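Local coordinates for protein indole-3-pyruvate decarboxylase (Azospirillum brasilense, PDB 2NXW) that catalyses the thiamine diphosphate-dependent decarboxylation of indole-3-pyruvate to indole-3-acetaldehyde and carbon dioxide, a step of auxin biosynthesis, and is also known as a phenylpyruvate decarboxylase, at residues K22-L27 against F51-E56; R80-L85 against Q435-G440; T149-R154 against L169-A174; G292-G297 against A338-A343; Y363-Q368 against R386-Q391. One frame throughout, in Å; residues are numbered along the deposited sequence.

Contact 1: K22-L27 against F51-E56; sequences KLAEAL and FKVAEE
Val53 is directed toward helix 23-33 and divides its two methyls among three residues there. CG1 takes the Glu25 side, 3.6 Å from Glu25 CG, and also rests 3.9 Å from Ala24 CB. CG2 leans the other way, toward the aliphatic chain of Lys22, whose CD lies 4.1 Å from Val53 CG2. Ala24 fills the middle: its methyl faces the fork head-on, with Ala24 CB 4.0 Å from Val53 CB. The torsion of Val53 decides this split, because CG1 stands anti to the backbone N (chi1 173°) and CG2 anti to the carbonyl carbon. Glu25 and Val53 meet at about a right angle, methylene against methyl. The carboxylate of Glu25 is turned away to a different task. Its OE1 accepts the N-H of Lys22 at 2.8 Å and 169°, on the anti side and 16° out of the carboxylate plane. Lys22 is the N-cap of helix 23-33, and the glutamate three residues on reaches back to its N-H, which probably steadies the Glu25 CG methylene against Val53 CG1. Helices 23-33 and 48-57 both belong to the N-terminal thiamine diphosphate-binding domain. Phe50 and Val188 also touch Ala24, extending the apolar patch. Farther round helix 48-57, Lys52 forms a salt bridge with Glu488 of the second subunit, and Glu55 accepts a hydrogen bond from the backbone N of Ala490 of that subunit.

Contact 2: R80-L85 against Q435-G440; sequences RYSSTL and QCVSGG
Tyr81 swings its ring toward 435-440 by placing CG anti to the backbone N (chi1 -170°), while Val437 turns CG1 anti to the carbonyl carbon (chi1 -57°), which leaves CG2 between N and the carbonyl carbon, facing the tyrosine. The two side chains slide past each other in opposite senses. Val437 CG2 comes 4.0 Å from Tyr81 CD2 near the root of the ring, and the far end of the ring continues on to Ser438. There the serine CB lies 3.6 Å from Tyr81 CZ and 3.5 Å from Tyr81 OH, approaching the ring obliquely. Ser438 CA is 3.8 Å from Tyr81 CE2. Ser82 adds a looser touch, its OG 4.4 Å from Val437 CG2; that hydroxyl lies at the edge of the Tyr81 ring, in its plane, and is hydrogen-bonded to Gln37. The Ser438 hydroxyl is likewise engaged, with the carbonyl O of Lys441. The C-terminal parts of helix 68-82, in the N-terminal cofactor-binding domain, and helix 427-437, in the C-terminal one, thus meet. The junction is aliphatic carbon against the tyrosine ring and its phenol oxygen, so the domains meet by van der Waals contact, with both serine hydroxyls satisfied elsewhere.

Contact 3: T149-R154 against L169-A174; sequences TVAQAR and LGAARA
Val150 sets CG2 over the face of the peptide group that joins Ala171 to Ala172, 4.0 Å from Ala171 O and 4.4 Å from Ala172 N. With CG1 anti to the carbonyl carbon (chi1 -65°), CG2 is left between the backbone N and the carbonyl carbon. The other flat group, the Gln152 amide, faces away from the helix and works along its own chain. It is held at its edge, where NE2 donates to Thr149 OG1 at 2.9 Å and 162°, with the acceptor 10° out of the amide plane. Thr149 OG1 is also bonded to Phe145 O, and Gln152 OE1 accepts a hydrogen bond from Lys160 of the third subunit, so both ends of the amide have partners. The closest approach to the helix is made by two methyls end to end: Ala151 CB and Ala171 CB are 3.6 Å apart. With nothing larger than alanine at either position, the backbones come close, Ala151 CA and Ala171 CA being 6.4 Å apart. The contact belongs to the beta-alpha-beta unit of strand 152-154, helix 161-175 and strand 179-184. Strand 152-154 is outermost in its parallel sheet within this chain, with strand 179-184 next to it: Ala151 and Ala153 bond to Tyr180 through their backbones, and Val150 and Ala172 both pack on Val179. On another side of the helix Leu169 touches Ala30 and Leu31 of helix 23-33.

Contact 4: G292-G297 against A338-A343; sequences GLFLLG and AGLVDA
Strand 292-296 and the 338-343 part of helix 337-346 run at 132° to each other, more nearly antiparallel than perpendicular, and their axes come no nearer than 11.5 Å. The gap is filled by side chains from both sides. In an extended strand alternate residues share a side, and here Phe294 and Leu296 are the pair that faces the helix. Across from them, Leu340 points at the strand, and Val341, next along the helix, joins in. Phe294 stretches out with CG anti to its backbone N (chi1 -170°), which sends the ring toward the helix. Leu340 comes from the opposite direction and puts one methyl at the rim of that ring: CD2 is 4.0 Å from Phe294 CZ and lies in the ring plane, so the meeting is edge-on, methyl against the far corner. Leu296 uses a single branch for two partners, its CD1 lying 4.2 Å from Val341 CG2 and 4.4 Å from Leu340 CD2. The Leu340 methyl is therefore shared between the aromatic edge and the leucine. All four residues are buried and the interface is wholly apolar. Around it, Phe294 also packs on Val215 and Met219 of helix 205-221, and Leu340 on Ala320 of strand 317-321. Strand 292-296 lies between strands 225-229 and 317-321, parallel to both, and helix 337-346 covers one side of that sheet: the alpha/beta layering of the Rossmann-like central domain of thiamine diphosphate-dependent decarboxylases.

Contact 5: Y363-Q368 against R386-Q391; sequences YPTGLQ and RVRAGQ
Arg388 reaches out from the last turn of helix 376-388 and covers Thr365 and Tyr363 of the loop 363-368, and it has the most surface buried of the three. Its chain leaves with CG anti to the carbonyl carbon and then bends at chi2 (-59°), carrying the guanidinium across to the loop. Thr365 meets it at about a right angle, with CG2 3.7 Å from Arg388 NH1. Tyr363 offers its methylene, whose CB lies a looser 4.3 Å from Arg388 NH2. Two waters carry the polar side of the contact. Water 1 lies at the guanidinium edge, in its plane, and accepts from Arg388 NH2 at 2.8 Å and from Tyr363 N at 2.9 Å. Water 2 accepts from Arg388 NH1 at 2.7 Å and donates to Tyr363 O at 2.8 Å. Both backbone polar groups of Tyr363 are thus linked through water to the same guanidinium, which should restrict rotation of the guanidinium group even at the surface. The loop is tied to the helix elsewhere too: Asp385 accepts the N-H groups of both Gly366 and Leu367, and Arg381 and Asn384 donate to the carbonyls of Thr365 and Pro364. Just beyond Arg388 the helix closes in a Schellman motif: Gly390 has positive phi, its N bonds back to Val387 O at 3.0 Å, and Gln391 N bonds to Arg386 O.

Overall arrangement
Contact 1 closes first along the chain; contact 2 then opens, and contact 3 follows within its span. Contacts 1 and 3 have centres about 20 Å apart, and helices 23-33 and 161-175 pack on each other between them. Contact 2 spans 350 residues and ties the N-terminal cofactor-binding domain to the C-terminal one. Contacts 4 and 5 also fall within it, and contact 2 touches contact 3 directly where Leu85 packs on Ala172 and Arg173. Contact 4 belongs to the central domain, about 40 Å from contact 1 between centres. Contact 5 follows on helix 376-388, the next helix after 337-346, and lies across the chain's centre from contacts 1 and 3. Together they sample all three domains.

Contact 1: K22-L27 against F51-E56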
# COMPACT_ATOMS: atom_id res chain seq x y z
N LYS A 22 -30.51 -26.97 10.28
CA LYS A 22 -30.17 -26.03 9.22
C LYS A 22 -28.91 -25.27 9.62
O LYS A 22 -28.68 -25.02 10.80
CB LYS A 22 -31.29 -25.00 9.03
CG LYS A 22 -32.64 -25.59 8.64
CD LYS A 22 -33.71 -24.50 8.60
CE LYS A 22 -35.05 -25.07 8.16
NZ LYS A 22 -35.49 -26.17 9.05
N LEU A 23 -28.11 -24.89 8.63
CA LEU A 23 -26.89 -24.14 8.89
C LEU A 23 -27.19 -22.90 9.73
O LEU A 23 -26.50 -22.63 10.72
CB LEU A 23 -26.23 -23.75 7.56
CG LEU A 23 -24.88 -23.05 7.64
CD1 LEU A 23 -24.11 -23.27 6.33
CD2 LEU A 23 -25.08 -21.56 7.90
N ALA A 24 -28.23 -22.15 9.37
CA ALA A 24 -28.58 -20.94 10.12
C ALA A 24 -28.90 -21.26 11.58
O ALA A 24 -28.51 -20.52 12.48
CB ALA A 24 -29.76 -20.23 9.47
N GLU A 25 -29.60 -22.37 11.82
CA GLU A 25 -29.97 -22.78 13.17
C GLU A 25 -28.72 -23.15 13.97
O GLU A 25 -28.59 -22.80 15.14
CB GLU A 25 -30.91 -24.00 13.13
CG GLU A 25 -32.18 -23.81 12.31
CD GLU A 25 -33.09 -25.05 12.31
OE1 GLU A 25 -32.63 -26.15 11.92
OE2 GLU A 25 -34.27 -24.92 12.70
N ALA A 26 -27.80 -23.86 13.32
CA ALA A 26 -26.56 -24.26 13.96
C ALA A 26 -25.76 -23.03 14.38
O ALA A 26 -25.15 -23.01 15.45
CB ALA A 26 -25.74 -25.13 13.02
N LEU A 27 -25.76 -22.01 13.53
CA LEU A 27 -25.04 -20.79 13.83
C LEU A 27 -25.69 -20.05 15.00
O LEU A 27 -24.99 -19.63 15.93
CB LEU A 27 -25.00 -19.88 12.60
CG LEU A 27 -24.45 -18.46 12.82
CD1 LEU A 27 -23.02 -18.51 13.34
CD2 LEU A 27 -24.50 -17.71 11.50
N PHE A 51 -33.30 -14.49 8.07
CA PHE A 51 -34.15 -13.84 9.06
C PHE A 51 -35.38 -14.69 9.36
O PHE A 51 -35.90 -14.65 10.47
CB PHE A 51 -34.56 -12.44 8.58
CG PHE A 51 -33.55 -11.37 8.91
CD1 PHE A 51 -32.28 -11.38 8.33
CD2 PHE A 51 -33.88 -10.33 9.78
CE1 PHE A 51 -31.36 -10.38 8.62
CE2 PHE A 51 -32.96 -9.32 10.08
CZ PHE A 51 -31.70 -9.35 9.49
N LYS A 52 -35.83 -15.47 8.37
CA LYS A 52 -36.99 -16.35 8.54
C LYS A 52 -36.65 -17.40 9.58
O LYS A 52 -37.46 -17.67 10.47
CB LYS A 52 -37.35 -17.03 7.22
CG LYS A 52 -38.49 -18.05 7.34
CD LYS A 52 -38.87 -18.60 5.97
CE LYS A 52 -39.93 -19.69 6.09
NZ LYS A 52 -40.38 -20.17 4.76
N VAL A 53 -35.47 -18.00 9.48
CA VAL A 53 -35.06 -19.00 10.46
C VAL A 53 -34.96 -18.36 11.84
O VAL A 53 -35.43 -18.90 12.83
CB VAL A 53 -33.71 -19.64 10.09
CG1 VAL A 53 -33.23 -20.56 11.21
CG2 VAL A 53 -33.84 -20.43 8.79
N ALA A 54 -34.36 -17.17 11.91
CA ALA A 54 -34.22 -16.50 13.19
C ALA A 54 -35.58 -16.22 13.84
O ALA A 54 -35.76 -16.47 15.03
CB ALA A 54 -33.44 -15.20 13.02
N GLU A 55 -36.52 -15.72 13.05
CA GLU A 55 -37.84 -15.40 13.58
C GLU A 55 -38.65 -16.62 13.96
O GLU A 55 -39.32 -16.64 15.00
CB GLU A 55 -38.63 -14.59 12.56
CG GLU A 55 -40.00 -14.17 13.06
CD GLU A 55 -40.76 -13.38 12.04
OE1 GLU A 55 -41.43 -13.98 11.17
OE2 GLU A 55 -40.69 -12.13 12.09
N GLU A 56 -38.60 -17.64 13.12
CA GLU A 56 -39.37 -18.84 13.39
C GLU A 56 -38.83 -19.69 14.53
O GLU A 56 -39.60 -20.23 15.33
CB GLU A 56 -39.50 -19.66 12.11
CG GLU A 56 -40.56 -19.09 11.18
CD GLU A 56 -40.58 -19.76 9.82
OE1 GLU A 56 -40.14 -20.92 9.72
OE2 GLU A 56 -41.06 -19.12 8.86

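Contact 2: R80-L85 against Q435-G440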
# COMPACT_ATOMS: atom_id res chain seq x y z
N ARG A 80 -20.87 -5.33 24.98
CA ARG A 80 -20.22 -4.66 26.10
C ARG A 80 -21.01 -4.82 27.39
O ARG A 80 -20.42 -5.00 28.45
CB ARG A 80 -20.10 -3.16 25.80
CG ARG A 80 -19.22 -2.85 24.61
CD ARG A 80 -19.00 -1.34 24.48
NE ARG A 80 -18.52 -0.99 23.16
CZ ARG A 80 -17.83 0.11 22.87
NH1 ARG A 80 -17.52 0.97 23.83
NH2 ARG A 80 -17.49 0.36 21.62
N TYR A 81 -22.33 -4.76 27.29
CA TYR A 81 -23.17 -4.85 28.48
C TYR A 81 -22.97 -6.14 29.26
O TYR A 81 -22.86 -6.11 30.49
CB TYR A 81 -24.65 -4.71 28.09
CG TYR A 81 -25.56 -4.55 29.29
CD1 TYR A 81 -25.82 -3.29 29.84
CD2 TYR A 81 -26.13 -5.67 29.91
CE1 TYR A 81 -26.61 -3.15 30.99
CE2 TYR A 81 -26.92 -5.53 31.06
CZ TYR A 81 -27.16 -4.27 31.59
OH TYR A 81 -27.91 -4.13 32.73
N SER A 82 -22.92 -7.26 28.55
CA SER A 82 -22.78 -8.57 29.18
C SER A 82 -21.43 -9.25 28.98
O SER A 82 -21.27 -10.42 29.34
CB SER A 82 -23.89 -9.49 28.67
OG SER A 82 -25.18 -8.96 28.95
N SER A 83 -20.45 -8.52 28.44
CA SER A 83 -19.11 -9.05 28.16
C SER A 83 -19.23 -10.37 27.41
O SER A 83 -18.63 -11.38 27.78
CB SER A 83 -18.30 -9.23 29.46
OG SER A 83 -18.01 -7.97 30.04
N THR A 84 -20.01 -10.35 26.34
CA THR A 84 -20.23 -11.54 25.54
C THR A 84 -20.20 -11.17 24.05
O THR A 84 -19.74 -10.08 23.69
CB THR A 84 -21.58 -12.20 25.92
OG1 THR A 84 -21.68 -13.49 25.31
CG2 THR A 84 -22.76 -11.34 25.48
N LEU A 85 -20.66 -12.07 23.20
CA LEU A 85 -20.69 -11.80 21.76
C LEU A 85 -21.92 -10.99 21.40
O LEU A 85 -23.01 -11.23 21.93
CB LEU A 85 -20.75 -13.10 20.95
CG LEU A 85 -19.56 -14.05 21.05
CD1 LEU A 85 -19.82 -15.25 20.16
CD2 LEU A 85 -18.27 -13.34 20.61
N GLN A 435 -30.32 -1.77 26.63
CA GLN A 435 -31.57 -2.03 27.33
C GLN A 435 -32.29 -3.28 26.79
O GLN A 435 -33.00 -3.95 27.54
CB GLN A 435 -32.48 -0.80 27.32
CG GLN A 435 -33.62 -0.96 28.35
CD GLN A 435 -34.27 0.33 28.82
OE1 GLN A 435 -35.41 0.31 29.32
NE2 GLN A 435 -33.57 1.45 28.70
N CYS A 436 -32.09 -3.61 25.52
CA CYS A 436 -32.74 -4.81 24.99
C CYS A 436 -32.26 -6.06 25.73
O CYS A 436 -33.00 -7.03 25.85
CB CYS A 436 -32.47 -4.99 23.50
SG CYS A 436 -33.45 -3.92 22.42
N VAL A 437 -31.02 -6.04 26.24
CA VAL A 437 -30.49 -7.20 26.94
C VAL A 437 -30.32 -7.01 28.45
O VAL A 437 -29.79 -7.88 29.12
CB VAL A 437 -29.12 -7.64 26.33
CG1 VAL A 437 -29.29 -7.93 24.84
CG2 VAL A 437 -28.04 -6.56 26.55
N SER A 438 -30.81 -5.89 28.98
CA SER A 438 -30.66 -5.57 30.40
C SER A 438 -31.70 -6.13 31.36
O SER A 438 -31.66 -5.84 32.55
CB SER A 438 -30.61 -4.05 30.56
OG SER A 438 -31.92 -3.52 30.42
N GLY A 439 -32.65 -6.91 30.85
CA GLY A 439 -33.64 -7.49 31.74
C GLY A 439 -34.40 -6.45 32.53
O GLY A 439 -34.61 -6.59 33.74
N GLY A 440 -34.80 -5.39 31.83
CA GLY A 440 -35.57 -4.32 32.44
C GLY A 440 -34.81 -3.19 33.13
O GLY A 440 -35.44 -2.21 33.55

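Contact 3: T149-R154 against L169-A174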
# COMPACT_ATOMS: atom_id res chain seq x y z
N THR A 149 -12.12 -6.68 10.86
CA THR A 149 -12.47 -7.85 11.67
C THR A 149 -11.23 -8.71 11.86
O THR A 149 -10.28 -8.61 11.08
CB THR A 149 -13.57 -8.71 10.99
OG1 THR A 149 -13.16 -9.05 9.66
CG2 THR A 149 -14.89 -7.95 10.93
N VAL A 150 -11.24 -9.55 12.90
CA VAL A 150 -10.09 -10.41 13.18
C VAL A 150 -10.14 -11.77 12.50
O VAL A 150 -9.14 -12.48 12.46
CB VAL A 150 -9.87 -10.62 14.70
CG1 VAL A 150 -9.50 -9.29 15.32
CG2 VAL A 150 -11.10 -11.22 15.36
N ALA A 151 -11.31 -12.14 11.98
CA ALA A 151 -11.47 -13.41 11.29
C ALA A 151 -12.71 -13.31 10.43
O ALA A 151 -13.64 -12.57 10.76
CB ALA A 151 -11.61 -14.54 12.30
N GLN A 152 -12.72 -14.06 9.33
CA GLN A 152 -13.84 -14.05 8.41
C GLN A 152 -14.06 -15.44 7.84
O GLN A 152 -13.13 -16.26 7.78
CB GLN A 152 -13.58 -13.13 7.22
CG GLN A 152 -13.03 -11.74 7.51
CD GLN A 152 -11.54 -11.75 7.81
OE1 GLN A 152 -10.77 -12.48 7.17
NE2 GLN A 152 -11.13 -10.93 8.77
N ALA A 153 -15.28 -15.70 7.40
CA ALA A 153 -15.57 -16.96 6.75
C ALA A 153 -16.79 -16.83 5.86
O ALA A 153 -17.74 -16.12 6.19
CB ALA A 153 -15.80 -18.08 7.77
N ARG A 154 -16.73 -17.47 4.70
CA ARG A 154 -17.86 -17.51 3.80
C ARG A 154 -18.37 -18.94 4.00
O ARG A 154 -17.66 -19.90 3.72
CB ARG A 154 -17.44 -17.32 2.34
CG ARG A 154 -18.59 -17.53 1.38
CD ARG A 154 -18.23 -17.29 -0.07
NE ARG A 154 -19.36 -17.65 -0.93
CZ ARG A 154 -19.42 -17.42 -2.24
NH1 ARG A 154 -18.41 -16.82 -2.85
NH2 ARG A 154 -20.49 -17.80 -2.93
N LEU A 169 -15.92 -17.74 15.49
CA LEU A 169 -16.45 -17.28 16.77
C LEU A 169 -15.36 -17.40 17.83
O LEU A 169 -15.29 -16.59 18.75
CB LEU A 169 -17.68 -18.09 17.18
CG LEU A 169 -18.86 -18.00 16.23
CD1 LEU A 169 -20.06 -18.66 16.88
CD2 LEU A 169 -19.17 -16.53 15.89
N GLY A 170 -14.50 -18.41 17.68
CA GLY A 170 -13.42 -18.60 18.62
C GLY A 170 -12.43 -17.46 18.56
O GLY A 170 -11.88 -17.05 19.58
N ALA A 171 -12.21 -16.93 17.36
CA ALA A 171 -11.29 -15.81 17.17
C ALA A 171 -11.88 -14.55 17.82
O ALA A 171 -11.16 -13.76 18.43
CB ALA A 171 -11.06 -15.57 15.67
N ALA A 172 -13.19 -14.36 17.68
CA ALA A 172 -13.84 -13.20 18.29
C ALA A 172 -13.66 -13.24 19.80
O ALA A 172 -13.41 -12.23 20.44
CB ALA A 172 -15.33 -13.18 17.93
N ARG A 173 -13.76 -14.44 20.38
CA ARG A 173 -13.61 -14.59 21.83
C ARG A 173 -12.16 -14.53 22.28
O ARG A 173 -11.86 -14.07 23.39
CB ARG A 173 -14.25 -15.91 22.28
CG ARG A 173 -15.77 -15.84 22.42
CD ARG A 173 -16.46 -17.10 21.94
NE ARG A 173 -16.09 -18.29 22.71
CZ ARG A 173 -16.51 -18.56 23.94
NH1 ARG A 173 -17.32 -17.72 24.57
NH2 ARG A 173 -16.12 -19.68 24.54
N ALA A 174 -11.24 -14.97 21.43
CA ALA A 174 -9.84 -14.98 21.80
C ALA A 174 -9.19 -13.61 21.77
O ALA A 174 -8.27 -13.35 22.54
CB ALA A 174 -9.06 -15.95 20.90

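Contact 4: G292-G297 against A338-A343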
# COMPACT_ATOMS: atom_id res chain seq x y z
N GLY A 292 7.58 2.20 35.86
CA GLY A 292 7.19 0.80 35.89
C GLY A 292 5.68 0.77 35.71
O GLY A 292 4.93 0.46 36.63
N LEU A 293 5.25 1.13 34.50
CA LEU A 293 3.83 1.20 34.16
C LEU A 293 3.32 -0.11 33.57
O LEU A 293 3.61 -0.46 32.43
CB LEU A 293 3.60 2.34 33.16
CG LEU A 293 2.16 2.69 32.78
CD1 LEU A 293 1.37 3.15 34.00
CD2 LEU A 293 2.19 3.78 31.72
N PHE A 294 2.55 -0.85 34.36
CA PHE A 294 2.01 -2.14 33.93
C PHE A 294 0.62 -1.93 33.34
O PHE A 294 -0.35 -1.77 34.08
CB PHE A 294 1.97 -3.07 35.14
CG PHE A 294 1.66 -4.51 34.83
CD1 PHE A 294 1.46 -4.96 33.52
CD2 PHE A 294 1.57 -5.44 35.87
CE1 PHE A 294 1.19 -6.31 33.26
CE2 PHE A 294 1.29 -6.78 35.62
CZ PHE A 294 1.10 -7.22 34.31
N LEU A 295 0.53 -1.94 32.01
CA LEU A 295 -0.74 -1.77 31.31
C LEU A 295 -1.36 -3.15 31.14
O LEU A 295 -1.03 -3.88 30.19
CB LEU A 295 -0.52 -1.12 29.94
CG LEU A 295 0.15 0.25 29.94
CD1 LEU A 295 0.36 0.71 28.50
CD2 LEU A 295 -0.71 1.25 30.71
N LEU A 296 -2.25 -3.50 32.05
CA LEU A 296 -2.89 -4.80 32.00
C LEU A 296 -4.12 -4.79 31.10
O LEU A 296 -5.23 -4.46 31.56
CB LEU A 296 -3.25 -5.24 33.44
CG LEU A 296 -3.67 -6.70 33.65
CD1 LEU A 296 -2.49 -7.63 33.38
CD2 LEU A 296 -4.16 -6.88 35.08
N GLY A 297 -3.91 -5.11 29.83
CA GLY A 297 -5.00 -5.18 28.85
C GLY A 297 -5.40 -3.89 28.16
O GLY A 297 -6.53 -3.79 27.68
N ALA A 338 -5.40 -13.86 30.96
CA ALA A 338 -5.81 -14.64 32.12
C ALA A 338 -4.64 -15.50 32.62
O ALA A 338 -4.48 -15.68 33.82
CB ALA A 338 -6.99 -15.53 31.76
N GLY A 339 -3.84 -16.00 31.68
CA GLY A 339 -2.69 -16.82 32.04
C GLY A 339 -1.60 -16.03 32.73
O GLY A 339 -0.97 -16.52 33.68
N LEU A 340 -1.35 -14.82 32.25
CA LEU A 340 -0.34 -13.96 32.85
C LEU A 340 -0.75 -13.62 34.28
O LEU A 340 0.07 -13.65 35.20
CB LEU A 340 -0.19 -12.67 32.04
CG LEU A 340 0.71 -11.61 32.67
CD1 LEU A 340 2.15 -12.12 32.69
CD2 LEU A 340 0.61 -10.31 31.88
N VAL A 341 -2.02 -13.30 34.47
CA VAL A 341 -2.52 -12.96 35.80
C VAL A 341 -2.36 -14.15 36.75
O VAL A 341 -1.90 -13.98 37.88
CB VAL A 341 -4.01 -12.52 35.75
CG1 VAL A 341 -4.57 -12.36 37.15
CG2 VAL A 341 -4.11 -11.19 35.00
N ASP A 342 -2.73 -15.34 36.30
CA ASP A 342 -2.58 -16.52 37.15
C ASP A 342 -1.11 -16.78 37.49
O ASP A 342 -0.80 -17.15 38.62
CB ASP A 342 -3.16 -17.76 36.48
CG ASP A 342 -4.68 -17.81 36.56
OD1 ASP A 342 -5.27 -17.14 37.44
OD2 ASP A 342 -5.28 -18.55 35.76
N ALA A 343 -0.22 -16.59 36.52
CA ALA A 343 1.21 -16.80 36.73
C ALA A 343 1.78 -15.81 37.74
O ALA A 343 2.66 -16.15 38.53
CB ALA A 343 1.96 -16.70 35.41

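Contact 5: Y363-Q368 against R386-Q391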
# COMPACT_ATOMS: atom_id res chain seq x y z
N TYR A 363 -17.96 13.89 43.00
CA TYR A 363 -19.02 14.12 42.02
C TYR A 363 -19.78 15.39 42.35
O TYR A 363 -20.11 15.65 43.51
CB TYR A 363 -19.99 12.94 42.01
CG TYR A 363 -19.42 11.70 41.38
CD1 TYR A 363 -19.38 11.57 39.99
CD2 TYR A 363 -18.89 10.68 42.16
CE1 TYR A 363 -18.82 10.44 39.39
CE2 TYR A 363 -18.33 9.55 41.57
CZ TYR A 363 -18.30 9.44 40.18
OH TYR A 363 -17.75 8.33 39.58
N PRO A 364 -20.08 16.20 41.33
CA PRO A 364 -20.82 17.45 41.54
C PRO A 364 -22.26 17.20 41.98
O PRO A 364 -22.97 16.38 41.40
CB PRO A 364 -20.74 18.13 40.18
CG PRO A 364 -20.69 16.96 39.23
CD PRO A 364 -19.74 16.02 39.92
N THR A 365 -22.68 17.91 43.02
CA THR A 365 -24.03 17.79 43.54
C THR A 365 -24.57 19.18 43.85
O THR A 365 -23.88 20.18 43.66
CB THR A 365 -24.05 16.97 44.84
OG1 THR A 365 -23.17 17.57 45.80
CG2 THR A 365 -23.59 15.54 44.57
N GLY A 366 -25.82 19.23 44.29
CA GLY A 366 -26.42 20.50 44.65
C GLY A 366 -26.91 21.36 43.51
O GLY A 366 -26.55 22.54 43.41
N LEU A 367 -27.75 20.80 42.65
CA LEU A 367 -28.29 21.56 41.54
C LEU A 367 -29.11 22.73 42.08
O LEU A 367 -29.94 22.55 42.98
CB LEU A 367 -29.22 20.68 40.69
CG LEU A 367 -30.10 21.43 39.68
CD1 LEU A 367 -29.24 21.93 38.52
CD2 LEU A 367 -31.19 20.51 39.17
N GLN A 368 -28.87 23.93 41.55
CA GLN A 368 -29.63 25.10 41.97
C GLN A 368 -30.83 25.16 41.03
O GLN A 368 -30.74 25.67 39.91
CB GLN A 368 -28.76 26.35 41.84
CG GLN A 368 -27.49 26.26 42.67
CD GLN A 368 -27.78 26.18 44.16
OE1 GLN A 368 -28.25 27.14 44.76
NE2 GLN A 368 -27.49 25.02 44.76
N ARG A 386 -30.18 12.96 42.32
CA ARG A 386 -31.18 11.89 42.42
C ARG A 386 -30.57 10.65 43.03
O ARG A 386 -31.18 10.00 43.88
CB ARG A 386 -31.76 11.55 41.04
CG ARG A 386 -32.88 12.47 40.61
CD ARG A 386 -33.64 11.86 39.42
NE ARG A 386 -34.17 10.53 39.73
CZ ARG A 386 -35.35 10.29 40.29
NH1 ARG A 386 -36.16 11.29 40.61
NH2 ARG A 386 -35.72 9.03 40.54
N VAL A 387 -29.36 10.31 42.61
CA VAL A 387 -28.67 9.14 43.13
C VAL A 387 -28.40 9.30 44.63
O VAL A 387 -28.65 8.38 45.41
CB VAL A 387 -27.35 8.89 42.39
CG1 VAL A 387 -26.56 7.79 43.07
CG2 VAL A 387 -27.66 8.48 40.95
N ARG A 388 -27.92 10.47 45.03
CA ARG A 388 -27.62 10.73 46.44
C ARG A 388 -28.88 10.69 47.30
O ARG A 388 -28.80 10.42 48.50
CB ARG A 388 -26.91 12.08 46.60
CG ARG A 388 -25.46 12.07 46.12
CD ARG A 388 -24.65 11.03 46.89
NE ARG A 388 -23.32 10.81 46.34
CZ ARG A 388 -22.34 11.71 46.38
NH1 ARG A 388 -22.53 12.89 46.94
NH2 ARG A 388 -21.15 11.41 45.85
N ALA A 389 -30.03 10.96 46.69
CA ALA A 389 -31.30 10.95 47.39
C ALA A 389 -31.88 9.53 47.47
O ALA A 389 -32.95 9.34 48.05
CB ALA A 389 -32.30 11.88 46.70
N GLY A 390 -31.20 8.55 46.89
CA GLY A 390 -31.69 7.19 46.97
C GLY A 390 -31.92 6.40 45.70
O GLY A 390 -32.20 5.20 45.76
N GLN A 391 -31.82 7.05 44.54
CA GLN A 391 -32.04 6.33 43.29
C GLN A 391 -30.85 5.44 42.96
O GLN A 391 -29.70 5.89 42.99
CB GLN A 391 -32.25 7.32 42.13
CG GLN A 391 -32.44 6.63 40.79
CD GLN A 391 -31.73 7.35 39.66
OE1 GLN A 391 -30.90 6.75 38.96
NE2 GLN A 391 -32.05 8.62 39.48
O HOH W 1 -18.63 12.46 45.43
O HOH W 2 -20.55 14.41 45.96